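Local coordinates for globin III, extracellular (Lumbricus terrestris, PDB 1X9F), which probably binds and carries oxygen at its haem as one globin subunit of erythrocruorin, the giant extracellular haemoglobin of the earthworm, at residues E9-I14 / W136-K141; I33-L38 / E118-G123; L78-N83 / D92-H97. All coordinates share one frame; numbering follows the deposited sequence.

Interaction 1 of 3, residues E9-I14 / W136-K141; sequences EEDHRI and WKSCLK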
loop_
_atom_site.group_PDB
_atom_site.type_symbol
_atom_site.label_atom_id
_atom_site.label_comp_id
_atom_site.label_asym_id
_atom_site.label_seq_id
_atom_site.Cartn_x
_atom_site.Cartn_y
_atom_site.Cartn_z
ATOM N N GLU C 9 26.871 -1.693 18.355
ATOM C CA GLU C 9 26.905 -1.200 16.981
ATOM C C GLU C 9 25.544 -0.688 16.523
ATOM O O GLU C 9 25.403 0.496 16.214
ATOM C CB GLU C 9 27.369 -2.299 16.021
ATOM C CG GLU C 9 28.819 -2.742 16.185
ATOM C CD GLU C 9 29.833 -1.658 15.846
ATOM O OE1 GLU C 9 30.964 -1.738 16.372
ATOM O OE2 GLU C 9 29.517 -0.734 15.058
ATOM N N GLU C 10 24.553 -1.584 16.477
ATOM C CA GLU C 10 23.186 -1.229 16.077
ATOM C C GLU C 10 22.604 -0.135 16.975
ATOM O O GLU C 10 21.955 0.782 16.475
ATOM C CB GLU C 10 22.256 -2.452 16.063
ATOM C CG GLU C 10 22.336 -3.342 14.815
ATOM C CD GLU C 10 21.519 -2.805 13.648
ATOM O OE1 GLU C 10 20.269 -2.943 13.667
ATOM O OE2 GLU C 10 22.131 -2.260 12.695
ATOM N N ASP C 11 22.845 -0.231 18.289
ATOM C CA ASP C 11 22.403 0.793 19.258
ATOM C C ASP C 11 22.795 2.200 18.829
ATOM O O ASP C 11 21.934 3.075 18.696
ATOM C CB ASP C 11 22.997 0.550 20.652
ATOM C CG ASP C 11 22.289 -0.547 21.424
ATOM O OD1 ASP C 11 22.909 -1.087 22.364
ATOM O OD2 ASP C 11 21.126 -0.937 21.181
ATOM N N HIS C 12 24.090 2.414 18.612
ATOM C CA HIS C 12 24.560 3.750 18.276
ATOM C C HIS C 12 24.127 4.197 16.878
ATOM O O HIS C 12 23.998 5.390 16.620
ATOM C CB HIS C 12 26.071 3.914 18.534
ATOM C CG HIS C 12 26.957 3.400 17.439
ATOM N ND1 HIS C 12 27.864 2.379 17.635
ATOM C CD2 HIS C 12 27.108 3.795 16.153
ATOM C CE1 HIS C 12 28.519 2.154 16.510
ATOM N NE2 HIS C 12 28.076 2.997 15.595
ATOM N N ARG C 13 23.884 3.234 15.993
ATOM C CA ARG C 13 23.371 3.521 14.665
ATOM C C ARG C 13 21.905 3.983 14.762
ATOM O O ARG C 13 21.494 4.887 14.031
ATOM C CB ARG C 13 23.527 2.276 13.766
ATOM C CG ARG C 13 23.117 2.471 12.309
ATOM C CD ARG C 13 22.906 1.168 11.512
ATOM N NE ARG C 13 21.805 0.333 12.025
ATOM C CZ ARG C 13 20.503 0.595 11.867
ATOM N NH1 ARG C 13 20.101 1.682 11.215
ATOM N NH2 ARG C 13 19.597 -0.233 12.373
ATOM N N ILE C 14 21.137 3.370 15.669
ATOM C CA ILE C 14 19.749 3.780 15.932
ATOM C C ILE C 14 19.730 5.201 16.497
ATOM O O ILE C 14 18.937 6.039 16.063
ATOM C CB ILE C 14 19.020 2.790 16.904
ATOM C CG1 ILE C 14 18.980 1.362 16.343
ATOM C CG2 ILE C 14 17.607 3.275 17.235
ATOM C CD1 ILE C 14 18.073 1.161 15.134
ATOM N N TRP C 136 19.091 4.732 23.399
ATOM C CA TRP C 136 19.467 6.052 23.881
ATOM C C TRP C 136 19.972 5.968 25.304
ATOM O O TRP C 136 21.005 6.547 25.621
ATOM C CB TRP C 136 18.299 7.025 23.787
ATOM C CG TRP C 136 18.187 7.631 22.442
ATOM C CD1 TRP C 136 17.457 7.162 21.396
ATOM C CD2 TRP C 136 18.841 8.816 21.977
ATOM N NE1 TRP C 136 17.606 7.987 20.308
ATOM C CE2 TRP C 136 18.454 9.009 20.637
ATOM C CE3 TRP C 136 19.718 9.738 22.557
ATOM C CZ2 TRP C 136 18.904 10.082 19.871
ATOM C CZ3 TRP C 136 20.164 10.803 21.799
ATOM C CH2 TRP C 136 19.756 10.966 20.470
ATOM N N LYS C 137 19.256 5.229 26.151
ATOM C CA LYS C 137 19.653 5.069 27.549
ATOM C C LYS C 137 21.107 4.611 27.706
ATOM O O LYS C 137 21.885 5.244 28.426
ATOM C CB LYS C 137 18.709 4.119 28.291
ATOM C CG LYS C 137 18.972 4.065 29.784
ATOM C CD LYS C 137 18.061 3.079 30.499
ATOM C CE LYS C 137 18.450 2.959 31.969
ATOM N NZ LYS C 137 18.585 4.293 32.650
ATOM N N SER C 138 21.468 3.528 27.024
ATOM C CA SER C 138 22.822 2.992 27.122
ATOM C C SER C 138 23.886 3.892 26.487
ATOM O O SER C 138 24.976 4.038 27.043
ATOM C CB SER C 138 22.889 1.576 26.548
ATOM O OG SER C 138 22.635 1.589 25.155
ATOM N N CYS C 139 23.578 4.484 25.334
ATOM C CA CYS C 139 24.505 5.420 24.709
ATOM C C CYS C 139 24.675 6.696 25.544
ATOM O O CYS C 139 25.802 7.132 25.788
ATOM C CB CYS C 139 24.091 5.715 23.263
ATOM S SG CYS C 139 24.312 4.266 22.191
ATOM N N LEU C 140 23.567 7.273 26.004
ATOM C CA LEU C 140 23.640 8.448 26.875
ATOM C C LEU C 140 24.451 8.176 28.134
ATOM O O LEU C 140 25.239 9.019 28.559
ATOM C CB LEU C 140 22.247 8.966 27.247
ATOM C CG LEU C 140 21.516 9.696 26.120
ATOM C CD1 LEU C 140 20.097 10.056 26.539
ATOM C CD2 LEU C 140 22.292 10.935 25.659
ATOM N N LYS C 141 24.262 6.993 28.717
ATOM C CA LYS C 141 24.976 6.632 29.935
ATOM C C LYS C 141 26.489 6.619 29.741
ATOM O O LYS C 141 27.222 7.187 30.557
ATOM C CB LYS C 141 24.514 5.286 30.488
ATOM C CG LYS C 141 25.061 5.023 31.885
ATOM C CD LYS C 141 24.979 3.561 32.251
ATOM C CE LYS C 141 25.503 3.330 33.660
ATOM N NZ LYS C 141 25.509 1.886 34.016
#

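Interaction 2 of 3, residues I33-L38 / E118-G123; sequences IGFGRL and EILATG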
loop_
_atom_site.group_PDB
_atom_site.type_symbol
_atom_site.label_atom_id
_atom_site.label_comp_id
_atom_site.label_asym_id
_atom_site.label_seq_id
_atom_site.Cartn_x
_atom_site.Cartn_y
_atom_site.Cartn_z
ATOM N N ILE C 33 19.061 25.966 20.568
ATOM C CA ILE C 33 18.855 26.920 21.658
ATOM C C ILE C 33 17.618 26.604 22.507
ATOM O O ILE C 33 17.701 26.581 23.734
ATOM C CB ILE C 33 18.805 28.365 21.114
ATOM C CG1 ILE C 33 20.188 28.782 20.609
ATOM C CG2 ILE C 33 18.327 29.337 22.194
ATOM C CD1 ILE C 33 20.176 30.051 19.754
ATOM N N GLY C 34 16.488 26.343 21.853
ATOM C CA GLY C 34 15.249 26.021 22.560
ATOM C C GLY C 34 15.385 24.779 23.417
ATOM O O GLY C 34 15.028 24.787 24.600
ATOM N N PHE C 35 15.921 23.719 22.823
ATOM C CA PHE C 35 16.041 22.438 23.503
ATOM C C PHE C 35 17.047 22.500 24.654
ATOM O O PHE C 35 16.736 22.095 25.775
ATOM C CB PHE C 35 16.395 21.334 22.501
ATOM C CG PHE C 35 16.220 19.943 23.040
ATOM C CD1 PHE C 35 15.067 19.588 23.736
ATOM C CD2 PHE C 35 17.202 18.980 22.832
ATOM C CE1 PHE C 35 14.902 18.299 24.234
ATOM C CE2 PHE C 35 17.045 17.685 23.321
ATOM C CZ PHE C 35 15.894 17.345 24.023
ATOM N N GLY C 36 18.235 23.033 24.371
ATOM C CA GLY C 36 19.297 23.183 25.368
ATOM C C GLY C 36 18.895 24.059 26.538
ATOM O O GLY C 36 19.155 23.715 27.695
ATOM N N ARG C 37 18.266 25.190 26.233
ATOM C CA ARG C 37 17.705 26.056 27.263
ATOM C C ARG C 37 16.728 25.268 28.145
ATOM O O ARG C 37 16.842 25.290 29.373
ATOM C CB ARG C 37 17.035 27.274 26.621
ATOM C CG ARG C 37 16.708 28.413 27.575
ATOM C CD ARG C 37 15.252 28.399 28.029
ATOM N NE ARG C 37 14.653 29.731 28.011
ATOM C CZ ARG C 37 14.631 30.527 26.946
ATOM N NH1 ARG C 37 15.200 30.150 25.795
ATOM N NH2 ARG C 37 14.047 31.717 27.026
ATOM N N LEU C 38 15.796 24.555 27.515
ATOM C CA LEU C 38 14.835 23.739 28.245
ATOM C C LEU C 38 15.541 22.755 29.184
ATOM O O LEU C 38 15.227 22.700 30.376
ATOM C CB LEU C 38 13.921 22.991 27.274
ATOM C CG LEU C 38 13.026 21.938 27.934
ATOM C CD1 LEU C 38 11.584 22.417 27.995
ATOM C CD2 LEU C 38 13.128 20.623 27.183
ATOM N N GLU C 118 18.408 11.890 33.115
ATOM C CA GLU C 118 16.973 11.683 33.289
ATOM C C GLU C 118 16.187 12.727 32.517
ATOM O O GLU C 118 15.237 12.389 31.811
ATOM C CB GLU C 118 16.571 11.745 34.761
ATOM C CG GLU C 118 17.261 10.732 35.654
ATOM C CD GLU C 118 17.197 11.116 37.122
ATOM O OE1 GLU C 118 17.789 10.388 37.946
ATOM O OE2 GLU C 118 16.559 12.140 37.456
ATOM N N ILE C 119 16.577 13.993 32.658
ATOM C CA ILE C 119 15.916 15.079 31.935
ATOM C C ILE C 119 16.017 14.862 30.419
ATOM O O ILE C 119 15.047 15.076 29.689
ATOM C CB ILE C 119 16.481 16.462 32.356
ATOM C CG1 ILE C 119 16.150 16.745 33.824
ATOM C CG2 ILE C 119 15.921 17.578 31.467
ATOM C CD1 ILE C 119 16.936 17.889 34.430
ATOM N N LEU C 120 17.186 14.414 29.970
ATOM C CA LEU C 120 17.454 14.156 28.562
ATOM C C LEU C 120 16.614 12.988 28.048
ATOM O O LEU C 120 16.089 13.031 26.934
ATOM C CB LEU C 120 18.947 13.876 28.379
ATOM C CG LEU C 120 19.653 14.022 27.032
ATOM C CD1 LEU C 120 19.250 15.291 26.294
ATOM C CD2 LEU C 120 21.154 13.999 27.267
ATOM N N ALA C 121 16.477 11.956 28.877
ATOM C CA ALA C 121 15.655 10.789 28.544
ATOM C C ALA C 121 14.171 11.129 28.409
ATOM O O ALA C 121 13.465 10.541 27.593
ATOM C CB ALA C 121 15.851 9.693 29.581
ATOM N N THR C 122 13.708 12.069 29.228
ATOM C CA THR C 122 12.320 12.504 29.204
ATOM C C THR C 122 12.055 13.438 28.023
ATOM O O THR C 122 11.048 13.298 27.326
ATOM C CB THR C 122 11.976 13.180 30.546
ATOM O OG1 THR C 122 12.099 12.211 31.599
ATOM C CG2 THR C 122 10.495 13.591 30.609
ATOM N N GLY C 123 12.970 14.375 27.791
ATOM C CA GLY C 123 12.778 15.408 26.779
ATOM C C GLY C 123 12.918 14.949 25.341
ATOM O O GLY C 123 12.231 15.465 24.460
#

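Interaction 3 of 3, residues L78-N83 / D92-H97; sequences LDLAIN and DAALDH. With HEM (protoporphyrin IX containing Fe), chain O; PO4 (phosphate ion), chain Q.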
loop_
_atom_site.group_PDB
_atom_site.type_symbol
_atom_site.label_atom_id
_atom_site.label_comp_id
_atom_site.label_asym_id
_atom_site.label_seq_id
_atom_site.Cartn_x
_atom_site.Cartn_y
_atom_site.Cartn_z
ATOM N N LEU C 78 27.030 17.576 22.695
ATOM C CA LEU C 78 26.253 16.338 22.636
ATOM C C LEU C 78 26.160 15.843 21.191
ATOM O O LEU C 78 26.229 14.635 20.939
ATOM C CB LEU C 78 24.861 16.534 23.255
ATOM C CG LEU C 78 23.876 15.354 23.222
ATOM C CD1 LEU C 78 24.424 14.140 23.973
ATOM C CD2 LEU C 78 22.519 15.768 23.785
ATOM N N ASP C 79 26.032 16.780 20.252
ATOM C CA ASP C 79 26.067 16.475 18.814
ATOM C C ASP C 79 27.387 15.834 18.385
ATOM O O ASP C 79 27.400 14.889 17.593
ATOM C CB ASP C 79 25.834 17.739 17.982
ATOM C CG ASP C 79 25.629 17.434 16.513
ATOM O OD1 ASP C 79 26.387 17.967 15.671
ATOM O OD2 ASP C 79 24.730 16.657 16.115
ATOM N N LEU C 80 28.485 16.372 18.910
ATOM C CA LEU C 80 29.821 15.856 18.676
ATOM C C LEU C 80 29.957 14.405 19.130
ATOM O O LEU C 80 30.392 13.550 18.355
ATOM C CB LEU C 80 30.844 16.739 19.395
ATOM C CG LEU C 80 32.282 16.229 19.414
ATOM C CD1 LEU C 80 32.891 16.367 18.045
ATOM C CD2 LEU C 80 33.098 16.989 20.429
ATOM N N ALA C 81 29.580 14.132 20.377
ATOM C CA ALA C 81 29.628 12.776 20.909
ATOM C C ALA C 81 28.836 11.803 20.026
ATOM O O ALA C 81 29.374 10.790 19.570
ATOM C CB ALA C 81 29.116 12.748 22.346
ATOM N N ILE C 82 27.571 12.130 19.772
ATOM C CA ILE C 82 26.711 11.282 18.948
ATOM C C ILE C 82 27.309 11.069 17.558
ATOM O O ILE C 82 27.298 9.948 17.040
ATOM C CB ILE C 82 25.277 11.866 18.851
ATOM C CG1 ILE C 82 24.594 11.826 20.232
ATOM C CG2 ILE C 82 24.447 11.121 17.777
ATOM C CD1 ILE C 82 23.223 12.490 20.258
ATOM N N ASN C 83 27.838 12.133 16.959
ATOM C CA ASN C 83 28.425 11.995 15.632
ATOM C C ASN C 83 29.747 11.247 15.631
ATOM O O ASN C 83 30.254 10.893 14.567
ATOM C CB ASN C 83 28.543 13.340 14.909
ATOM C CG ASN C 83 27.277 13.697 14.158
ATOM O OD1 ASN C 83 27.121 13.358 12.982
ATOM N ND2 ASN C 83 26.346 14.356 14.843
ATOM N N ASP C 92 36.331 8.893 22.539
ATOM C CA ASP C 92 36.990 8.933 23.839
ATOM C C ASP C 92 37.840 10.170 24.056
ATOM O O ASP C 92 37.819 10.765 25.136
ATOM C CB ASP C 92 37.792 7.666 24.104
ATOM C CG ASP C 92 37.121 6.788 25.125
ATOM O OD1 ASP C 92 36.113 6.131 24.782
ATOM O OD2 ASP C 92 37.515 6.704 26.315
ATOM N N ALA C 93 38.568 10.553 23.013
ATOM C CA ALA C 93 39.353 11.771 23.026
ATOM C C ALA C 93 38.438 12.968 23.264
ATOM O O ALA C 93 38.768 13.858 24.047
ATOM C CB ALA C 93 40.105 11.925 21.716
ATOM N N ALA C 94 37.289 12.972 22.590
ATOM C CA ALA C 94 36.331 14.067 22.686
ATOM C C ALA C 94 35.682 14.141 24.065
ATOM O O ALA C 94 35.565 15.223 24.646
ATOM C CB ALA C 94 35.272 13.947 21.598
ATOM N N LEU C 95 35.271 12.986 24.588
ATOM C CA LEU C 95 34.616 12.936 25.892
ATOM C C LEU C 95 35.602 13.242 27.010
ATOM O O LEU C 95 35.232 13.839 28.020
ATOM C CB LEU C 95 33.919 11.590 26.115
ATOM C CG LEU C 95 32.781 11.254 25.140
ATOM C CD1 LEU C 95 32.150 9.905 25.496
ATOM C CD2 LEU C 95 31.706 12.341 25.098
ATOM N N ASP C 96 36.856 12.845 26.816
ATOM C CA ASP C 96 37.912 13.148 27.774
ATOM C C ASP C 96 38.181 14.654 27.837
ATOM O O ASP C 96 38.299 15.218 28.927
ATOM C CB ASP C 96 39.184 12.377 27.424
ATOM C CG ASP C 96 40.204 12.405 28.535
ATOM O OD1 ASP C 96 39.912 11.894 29.641
ATOM O OD2 ASP C 96 41.335 12.917 28.391
ATOM N N HIS C 97 38.273 15.293 26.672
ATOM C CA HIS C 97 38.366 16.749 26.584
ATOM C C HIS C 97 37.207 17.437 27.318
ATOM O O HIS C 97 37.437 18.330 28.137
ATOM C CB HIS C 97 38.411 17.173 25.117
ATOM C CG HIS C 97 38.671 18.634 24.911
ATOM N ND1 HIS C 97 39.935 19.180 24.945
ATOM C CD2 HIS C 97 37.825 19.658 24.652
ATOM C CE1 HIS C 97 39.858 20.480 24.717
ATOM N NE2 HIS C 97 38.588 20.795 24.534
HETATM C CHA HEM O . 41.107 25.305 19.673
HETATM C CHB HEM O . 37.598 27.241 16.881
HETATM C CHC HEM O . 40.974 28.959 13.786
HETATM C CHD HEM O . 44.503 27.230 16.717
HETATM C C1A HEM O . 39.786 25.627 19.111
HETATM C C2A HEM O . 38.631 25.171 19.742
HETATM C C3A HEM O . 37.538 25.718 18.938
HETATM C C4A HEM O . 38.285 26.476 17.913
HETATM C CMA HEM O . 36.049 25.554 19.119
HETATM C CAA HEM O . 38.507 24.261 20.937
HETATM C CBA HEM O . 38.377 24.997 22.255
HETATM C CGA HEM O . 38.376 23.927 23.322
HETATM O O1A HEM O . 37.329 23.269 23.522
HETATM O O2A HEM O . 39.430 23.733 23.962
HETATM C C1B HEM O . 38.251 27.893 15.748
HETATM C C2B HEM O . 37.491 28.466 14.752
HETATM C C3B HEM O . 38.451 28.940 13.922
HETATM C C4B HEM O . 39.699 28.641 14.422
HETATM C CMB HEM O . 35.992 28.550 14.616
HETATM C CAB HEM O . 38.095 29.569 12.802
HETATM C CBB HEM O . 37.636 30.201 11.740
HETATM C C1C HEM O . 42.284 28.571 14.324
HETATM C C2C HEM O . 43.431 28.857 13.611
HETATM C C3C HEM O . 44.424 28.377 14.433
HETATM C C4C HEM O . 43.804 27.832 15.560
HETATM C CMC HEM O . 43.511 29.555 12.274
HETATM C CAC HEM O . 45.878 28.446 14.127
HETATM C CBC HEM O . 46.327 27.905 12.984
HETATM C C1D HEM O . 43.858 26.529 17.849
HETATM C C2D HEM O . 44.610 25.849 18.805
HETATM C C3D HEM O . 43.691 25.283 19.659
HETATM C C4D HEM O . 42.395 25.709 19.096
HETATM C CMD HEM O . 46.116 25.757 18.889
HETATM C CAD HEM O . 43.944 24.457 20.894
HETATM C CBD HEM O . 44.388 23.049 20.537
HETATM C CGD HEM O . 44.553 22.301 21.836
HETATM O O1D HEM O . 43.556 22.115 22.567
HETATM O O2D HEM O . 45.692 21.898 22.139
HETATM N NA HEM O . 39.633 26.460 18.034
HETATM N NB HEM O . 39.596 27.976 15.597
HETATM N NC HEM O . 42.455 27.971 15.532
HETATM N ND HEM O . 42.508 26.459 17.982
HETATM FE FE HEM O . 41.052 27.278 16.829
HETATM P P PO4 Q . 42.226 17.238 26.532
HETATM O O1 PO4 Q . 43.593 16.885 27.092
HETATM O O2 PO4 Q . 42.375 18.030 25.247
HETATM O O3 PO4 Q . 41.470 18.080 27.539
HETATM O O4 PO4 Q . 41.480 15.946 26.262
#

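Interaction 1 of 3, residues E9-I14 / W136-K141
S138 comes up to D11 with its hydroxyl, OG lying 3.9 Å from D11 OD1, and no hydrogen bond joins them. Each has other partners: D11 OD1 accepts from the backbone N of S8, while S138 OG makes weak bonds with backbone atoms of C7, L134 and A135. The other carboxylate oxygen of D11 is bonded to the backbone of another protein chain. One residue on, C139 has the largest share of the contact. With SG beside its own backbone N (chi1 -69°), its sulfur is aimed at the backbone of the facing helix, 4.0 Å from H12 CA and 4.1 Å from H12 CB. It also passes 4.2 Å from D11 CB, and it is covalently joined to C7. The imidazole of H12 is turned away from the sulfur: chi1 of 82° sets CG between the backbone N and the carbonyl carbon. E9 O stands over the centre of one ring face, 3.3 Å from its plane, and NE2 is hydrogen-bonded to D86. Further along, L140 takes no part in the crossing and packs on L120 and L124 of helix 110-127. The two segment axes approach to 9.3 Å and cross almost at a right angle (93°). This is the crossing of the A and H helices of the globin fold, here reinforced by the C7-C139 disulfide, which ties the residues leading into helix 9-20 to the last long helix.

Interaction 2 of 3, residues I33-L38 / E118-G123
The phenyl ring of F35 meets G123 and L120 obliquely, neither squarely over a face nor squarely at an edge. Two neighbouring ring atoms lie on the backbone of G123: F35 CE1 is 3.9 Å from G123 O, and F35 CZ is 4.0 Å from G123 C. On the other flank of the ring, F35 CE2 is 4.4 Å from L120 CD1, a looser apolar contact. The ring gets there because F35 CG stands anti to the backbone N (chi1 -166°), which carries the phenyl group out across the space between the helices. G123 has no side chain, and a beta carbon at this position would point toward helix 28-46 and the F35 ring, so the absence of one lets the aromatic group rest directly on main-chain atoms. No hydrogen bond crosses the contact; the ring packs on a main-chain carbonyl on one flank and on a leucine methyl on the other. T122 turns its hydroxyl back on its own helix, so that OG1 donates to E118 O at 3.2 Å, while T122 N reaches the same oxygen from the opposite face of the carbonyl plane. The segments belong to the B and G helices of the globin fold. I119 and L120 extend the junction along helix 28-46 by packing on L39, and I119 continues to K42 and D46. L120 also touches L78 of helix 65-83, its side chain lying about 5 Å from a haem, whereas I33 leans on S68 and L72 of that helix and R37 on F67.

Interaction 3 of 3, residues L78-N83 / D92-H97
The E and F helices of the globin fold, which enclose the haem between them, meet here through L80 and A81 on one side and A94 and L95 on the other. Two apolar pairs make the contact. L80 reaches across with one methyl branch, CD2 lying 3.9 Å from A94 CB; its CG is anti to the backbone N (chi1 172°), which lets the branch span the gap to A94. The second pair reverses the roles, since the short A81 CB receives L95 CD2 at 3.8 Å. Each leucine thus meets an alanine methyl, and I143 of helix 133-148 packs on both A81 and L95. The E and F helices of annelid globins also serve as a subunit interface, and segment 78-83 is bonded to Globin II: D79 forms a salt bridge with R26 of the Globin II chain, and N83 OD1 accepts from G23 N of that chain. N83 ND2 bonds back to D79 O, 3.0 Å away, entering from the opposite face of the carbonyl plane to N83 N. H97 spans two anions with its ring edge. NE2 donates to haem O1A at 3.0 Å, with a weak second bond to O2A of the same propionate, and ND1 donates nearly straight (169°) to O2 of a phosphate at 2.7 Å. An alanine here would probably cost the propionate and the phosphate the imidazole N-H groups that bridge them, leaving both more dependent on R50 of the Globin II chain. The phosphate probably comes from the crystallisation liquor. That arginine bonds both groups as well, so this haem is probably that of the neighbouring subunit. With both ring nitrogens donating to anions, the imidazole is likely to be doubly protonated.

All three contacts are buried, yet they use six different helices and differ in chemistry. Interaction 2 lies nearest the centre of the chain and rests on an aromatic ring against main chain. Interaction 3, on the other side of that centre, is purely aliphatic between its helices, but its margins carry the charged and polar groups of a subunit boundary. Interaction 1 is farthest out and relies on a disulfide-bonded sulfur. Hydrophobic side chains join them: L140 CD2 of interaction 1 packs 3.6 Å from L120 CD2 of interaction 2, W136 CH2 lies 3.8 Å from I82 CD1 of interaction 3, and L78 touches both leucines.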